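PDB 2EA3: chymotrypsin, which probably hydrolyses peptide bonds as a secreted bacterial serine endopeptidase of the chymotrypsin-like S1 family, this chain being its protease domain. Local coordinates for residues F1-G13 with G65-R79. Numbering follows the deposited sequence.
With SO4 (sulfate ion), chain C.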
loop_
_atom_site.group_PDB
_atom_site.type_symbol
_atom_site.label_atom_id
_atom_site.label_comp_id
_atom_site.label_asym_id
_atom_site.label_seq_id
_atom_site.Cartn_x
_atom_site.Cartn_y
_atom_site.Cartn_z
ATOM N N PHE A 1 9.155 4.574 -17.320
ATOM C CA PHE A 1 7.853 4.682 -16.598
ATOM C C PHE A 1 8.172 4.989 -15.144
ATOM O O PHE A 1 9.062 4.373 -14.587
ATOM C CB PHE A 1 7.090 3.358 -16.706
ATOM C CG PHE A 1 5.747 3.387 -16.063
ATOM C CD1 PHE A 1 5.592 3.036 -14.725
ATOM C CD2 PHE A 1 4.624 3.791 -16.785
ATOM C CE1 PHE A 1 4.347 3.082 -14.128
ATOM C CE2 PHE A 1 3.368 3.838 -16.180
ATOM C CZ PHE A 1 3.232 3.489 -14.858
ATOM N N ASP A 2 7.447 5.922 -14.521
ATOM C CA ASP A 2 7.731 6.277 -13.130
ATOM C C ASP A 2 6.793 5.555 -12.180
ATOM O O ASP A 2 5.575 5.569 -12.367
ATOM C CB ASP A 2 7.629 7.790 -12.897
ATOM C CG ASP A 2 8.698 8.582 -13.649
ATOM O OD1 ASP A 2 9.658 7.986 -14.163
ATOM O OD2 ASP A 2 8.579 9.815 -13.718
ATOM N N VAL A 3 7.377 4.932 -11.165
ATOM C CA VAL A 3 6.618 4.250 -10.115
ATOM C C VAL A 3 6.518 5.196 -8.939
ATOM O O VAL A 3 7.529 5.587 -8.359
ATOM C CB VAL A 3 7.285 2.917 -9.692
ATOM C CG1 VAL A 3 6.697 2.374 -8.347
ATOM C CG2 VAL A 3 7.130 1.897 -10.816
ATOM N N ILE A 4 5.282 5.572 -8.631
ATOM C CA ILE A 4 4.952 6.541 -7.593
ATOM C C ILE A 4 3.884 5.890 -6.703
ATOM O O ILE A 4 2.949 5.263 -7.203
ATOM C CB ILE A 4 4.402 7.831 -8.238
ATOM C CG1 ILE A 4 5.480 8.494 -9.116
ATOM C CG2 ILE A 4 3.898 8.816 -7.181
ATOM C CD1 ILE A 4 4.895 9.391 -10.209
ATOM N N GLY A 5 4.046 6.008 -5.389
ATOM C CA GLY A 5 3.047 5.490 -4.440
ATOM C C GLY A 5 1.641 6.019 -4.716
ATOM O O GLY A 5 1.453 7.202 -5.027
ATOM N N GLY A 6 0.653 5.133 -4.631
ATOM C CA GLY A 6 -0.753 5.531 -4.744
ATOM C C GLY A 6 -1.310 5.426 -6.147
ATOM O O GLY A 6 -2.528 5.514 -6.334
ATOM N N ASN A 7 -0.423 5.263 -7.126
ATOM C CA ASN A 7 -0.856 5.105 -8.527
ATOM C C ASN A 7 -1.391 3.699 -8.818
ATOM O O ASN A 7 -0.963 2.720 -8.209
ATOM C CB ASN A 7 0.275 5.450 -9.495
ATOM C CG ASN A 7 0.454 6.950 -9.671
ATOM O OD1 ASN A 7 1.343 7.401 -10.413
ATOM N ND2 ASN A 7 -0.382 7.730 -8.999
ATOM N N ALA A 8 -2.301 3.611 -9.770
ATOM C CA ALA A 8 -2.835 2.316 -10.194
ATOM C C ALA A 8 -1.752 1.511 -10.902
ATOM O O ALA A 8 -0.865 2.077 -11.550
ATOM C CB ALA A 8 -4.012 2.542 -11.144
ATOM N N TYR A 9 -1.821 0.191 -10.796
ATOM C CA TYR A 9 -1.106 -0.669 -11.736
ATOM C C TYR A 9 -2.106 -1.728 -12.140
ATOM O O TYR A 9 -3.169 -1.836 -11.540
ATOM C CB TYR A 9 0.167 -1.267 -11.123
ATOM C CG TYR A 9 -0.062 -2.182 -9.932
ATOM C CD1 TYR A 9 -0.030 -3.577 -10.092
ATOM C CD2 TYR A 9 -0.290 -1.663 -8.651
ATOM C CE1 TYR A 9 -0.226 -4.431 -8.996
ATOM C CE2 TYR A 9 -0.502 -2.511 -7.563
ATOM C CZ TYR A 9 -0.455 -3.895 -7.745
ATOM O OH TYR A 9 -0.650 -4.747 -6.672
ATOM N N THR A 10 -1.804 -2.497 -13.175
ATOM C CA THR A 10 -2.780 -3.486 -13.589
ATOM C C THR A 10 -2.217 -4.889 -13.460
ATOM O O THR A 10 -0.994 -5.101 -13.570
ATOM C CB THR A 10 -3.258 -3.267 -15.019
ATOM O OG1 THR A 10 -2.117 -3.272 -15.875
ATOM C CG2 THR A 10 -4.024 -1.923 -15.143
ATOM N N ILE A 11 -3.113 -5.833 -13.207
ATOM C CA ILE A 11 -2.747 -7.258 -13.185
ATOM C C ILE A 11 -3.730 -7.992 -14.084
ATOM O O ILE A 11 -4.928 -7.973 -13.815
ATOM C CB ILE A 11 -2.814 -7.873 -11.765
ATOM C CG1 ILE A 11 -1.994 -7.062 -10.771
ATOM C CG2 ILE A 11 -2.297 -9.325 -11.798
ATOM C CD1 ILE A 11 -2.422 -7.254 -9.351
ATOM N N GLY A 12 -3.225 -8.631 -15.139
ATOM C CA GLY A 12 -4.095 -9.222 -16.159
ATOM C C GLY A 12 -5.114 -8.217 -16.687
ATOM O O GLY A 12 -6.272 -8.559 -16.932
ATOM N N GLY A 13 -4.694 -6.964 -16.826
ATOM C CA GLY A 13 -5.574 -5.923 -17.373
ATOM C C GLY A 13 -6.507 -5.239 -16.390
ATOM O O GLY A 13 -7.140 -4.225 -16.720
ATOM N N GLY A 65 13.655 0.187 -17.483
ATOM C CA GLY A 65 12.798 1.243 -17.992
ATOM C C GLY A 65 11.820 1.712 -16.937
ATOM O O GLY A 65 10.935 2.515 -17.219
ATOM N N VAL A 66 11.986 1.209 -15.723
ATOM C CA VAL A 66 11.077 1.570 -14.638
ATOM C C VAL A 66 11.860 2.382 -13.632
ATOM O O VAL A 66 12.835 1.880 -13.045
ATOM C CB VAL A 66 10.464 0.328 -13.976
ATOM C CG1 VAL A 66 9.641 0.728 -12.763
ATOM C CG2 VAL A 66 9.599 -0.428 -14.970
ATOM N N ASN A 67 11.452 3.636 -13.438
ATOM C CA ASN A 67 12.111 4.498 -12.476
ATOM C C ASN A 67 11.369 4.439 -11.155
ATOM O O ASN A 67 10.174 4.718 -11.108
ATOM C CB ASN A 67 12.136 5.934 -12.987
ATOM C CG ASN A 67 12.884 6.060 -14.283
ATOM O OD1 ASN A 67 14.035 5.621 -14.386
ATOM N ND2 ASN A 67 12.242 6.640 -15.293
ATOM N N LEU A 68 12.073 4.055 -10.105
ATOM C CA LEU A 68 11.478 3.870 -8.780
ATOM C C LEU A 68 11.724 5.136 -7.977
ATOM O O LEU A 68 12.877 5.463 -7.683
ATOM C CB LEU A 68 12.134 2.677 -8.083
ATOM C CG LEU A 68 11.962 1.327 -8.788
ATOM C CD1 LEU A 68 12.801 0.231 -8.146
ATOM C CD2 LEU A 68 10.480 0.949 -8.829
ATOM N N LEU A 69 10.646 5.835 -7.622
ATOM C CA LEU A 69 10.754 7.145 -7.000
ATOM C C LEU A 69 10.335 7.083 -5.557
ATOM O O LEU A 69 9.405 6.353 -5.207
ATOM C CB LEU A 69 9.871 8.146 -7.747
ATOM C CG LEU A 69 10.270 8.405 -9.205
ATOM C CD1 LEU A 69 9.309 9.406 -9.826
ATOM C CD2 LEU A 69 11.693 8.945 -9.290
ATOM N N ALA A 70 10.999 7.875 -4.720
ATOM C CA ALA A 70 10.671 7.939 -3.302
ATOM C C ALA A 70 9.545 8.960 -3.101
ATOM O O ALA A 70 9.682 9.933 -2.363
ATOM C CB ALA A 70 11.898 8.312 -2.508
ATOM N N GLN A 71 8.421 8.728 -3.774
ATOM C CA GLN A 71 7.326 9.703 -3.796
ATOM C C GLN A 71 5.997 8.990 -3.730
ATOM O O GLN A 71 5.886 7.831 -4.139
ATOM C CB GLN A 71 7.361 10.524 -5.084
ATOM C CG GLN A 71 8.639 11.320 -5.279
ATOM C CD GLN A 71 8.492 12.342 -6.366
ATOM O OE1 GLN A 71 8.596 13.543 -6.109
ATOM N NE2 GLN A 71 8.200 11.892 -7.567
ATOM N N VAL A 72 5.004 9.697 -3.198
ATOM C CA VAL A 72 3.614 9.272 -3.181
ATOM C C VAL A 72 2.776 10.352 -3.880
ATOM O O VAL A 72 2.986 11.557 -3.676
ATOM C CB VAL A 72 3.103 9.017 -1.724
ATOM C CG1 VAL A 72 1.608 8.755 -1.719
ATOM C CG2 VAL A 72 3.863 7.841 -1.067
ATOM N N ASN A 73 1.855 9.928 -4.735
ATOM C CA ASN A 73 0.987 10.867 -5.431
ATOM C C ASN A 73 -0.012 11.486 -4.446
ATOM O O ASN A 73 -0.722 10.749 -3.758
ATOM C CB ASN A 73 0.241 10.112 -6.524
ATOM C CG ASN A 73 -0.473 11.027 -7.500
ATOM O OD1 ASN A 73 -0.636 12.227 -7.249
ATOM N ND2 ASN A 73 -0.918 10.454 -8.619
ATOM N N ASN A 74 -0.074 12.825 -4.363
ATOM C CA ASN A 74 -1.108 13.450 -3.503
ATOM C C ASN A 74 -2.441 13.724 -4.188
ATOM O O ASN A 74 -3.379 14.248 -3.558
ATOM C CB ASN A 74 -0.584 14.708 -2.787
ATOM C CG ASN A 74 -0.364 15.882 -3.728
ATOM O OD1 ASN A 74 -0.800 15.887 -4.874
ATOM N ND2 ASN A 74 0.329 16.898 -3.228
ATOM N N TYR A 75 -2.524 13.372 -5.475
ATOM C CA TYR A 75 -3.724 13.557 -6.290
ATOM C C TYR A 75 -4.235 14.998 -6.362
ATOM O O TYR A 75 -5.416 15.230 -6.596
ATOM C CB TYR A 75 -4.826 12.590 -5.859
ATOM C CG TYR A 75 -4.514 11.197 -6.348
ATOM C CD1 TYR A 75 -4.885 10.803 -7.622
ATOM C CD2 TYR A 75 -3.817 10.300 -5.556
ATOM C CE1 TYR A 75 -4.581 9.560 -8.112
ATOM C CE2 TYR A 75 -3.494 9.018 -6.045
ATOM C CZ TYR A 75 -3.909 8.660 -7.313
ATOM O OH TYR A 75 -3.640 7.428 -7.850
ATOM N N SER A 76 -3.335 15.947 -6.142
ATOM C CA SER A 76 -3.624 17.355 -6.397
ATOM C C SER A 76 -2.585 17.939 -7.340
ATOM O O SER A 76 -2.415 19.158 -7.404
ATOM C CB SER A 76 -3.649 18.138 -5.089
ATOM O OG SER A 76 -4.834 17.817 -4.402
ATOM N N GLY A 77 -1.900 17.066 -8.070
ATOM C CA GLY A 77 -0.860 17.482 -9.002
ATOM C C GLY A 77 0.520 17.579 -8.386
ATOM O O GLY A 77 1.445 18.107 -9.004
ATOM N N GLY A 78 0.674 17.057 -7.174
ATOM C CA GLY A 78 1.961 17.100 -6.491
ATOM C C GLY A 78 2.409 15.731 -6.020
ATOM O O GLY A 78 1.747 14.705 -6.275
ATOM N N ARG A 79 3.547 15.710 -5.338
ATOM C CA ARG A 79 4.052 14.467 -4.768
ATOM C C ARG A 79 4.525 14.707 -3.362
ATOM O O ARG A 79 4.891 15.839 -2.995
ATOM C CB ARG A 79 5.150 13.845 -5.634
ATOM C CG ARG A 79 4.592 12.948 -6.782
ATOM C CD ARG A 79 4.738 13.683 -8.058
ATOM N NE ARG A 79 4.225 12.960 -9.216
ATOM C CZ ARG A 79 2.956 12.989 -9.623
ATOM N NH1 ARG A 79 2.032 13.674 -8.954
ATOM N NH2 ARG A 79 2.607 12.319 -10.711
HETATM S S SO4 C . -0.574 14.099 -11.920
HETATM O O1 SO4 C . -1.620 13.171 -11.498
HETATM O O2 SO4 C . 0.532 13.354 -12.512
HETATM O O3 SO4 C . -1.114 15.034 -12.902
HETATM O O4 SO4 C . -0.075 14.855 -10.778
HETATM O O HOH W 1 9.968 7.122 -16.640
HETATM O O HOH W 2 -3.483 6.409 -10.525
#
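Val3 packs beside Leu68 on one face of a short parallel pair, strands 2-5 and 67-69, and against Val66 just before the latter strand; the segments so paired are 52 residues apart at their closest ends. Val3 CG2, set beside the backbone N (chi1 166°), presses tightly on Val66 CG1 at 3.4 Å. Backbone bonds alternate along the pair, Val3 N giving to Asn67 O at 2.8 Å. A beta bulge then pairs Gly5 with Val72, whose CG2 a CB on Gly5 would strike. The other face is looser and wetter: Asn67 ND2 meets Asp2 OD1 at 3.1 Å, with a water bridging Asp2 OD1 to Phe1 N and bound weakly by Asn67 ND2. Farther along, Ile4 CD1 touches Arg79 NH2 and NE; Arg79 NH1 and NH2 hydrogen-bond a sulfate probably left from crystallisation. Tyr75 OH donates to Gly6 O (2.7 Å) from above the carbonyl plane, while Asn73 ND2 lies over the centre of the Tyr75 ring. A phenylalanine here would probably leave Gly6 O without this donor and the Ala8-bound water without its acceptor. Strand 14-23 backs Val3 and Val72 through Ile19 and Phe21, and Ser97 of strand 93-98 meets Val72 and Tyr75, so both beta-barrels of the chymotrypsin fold are touched.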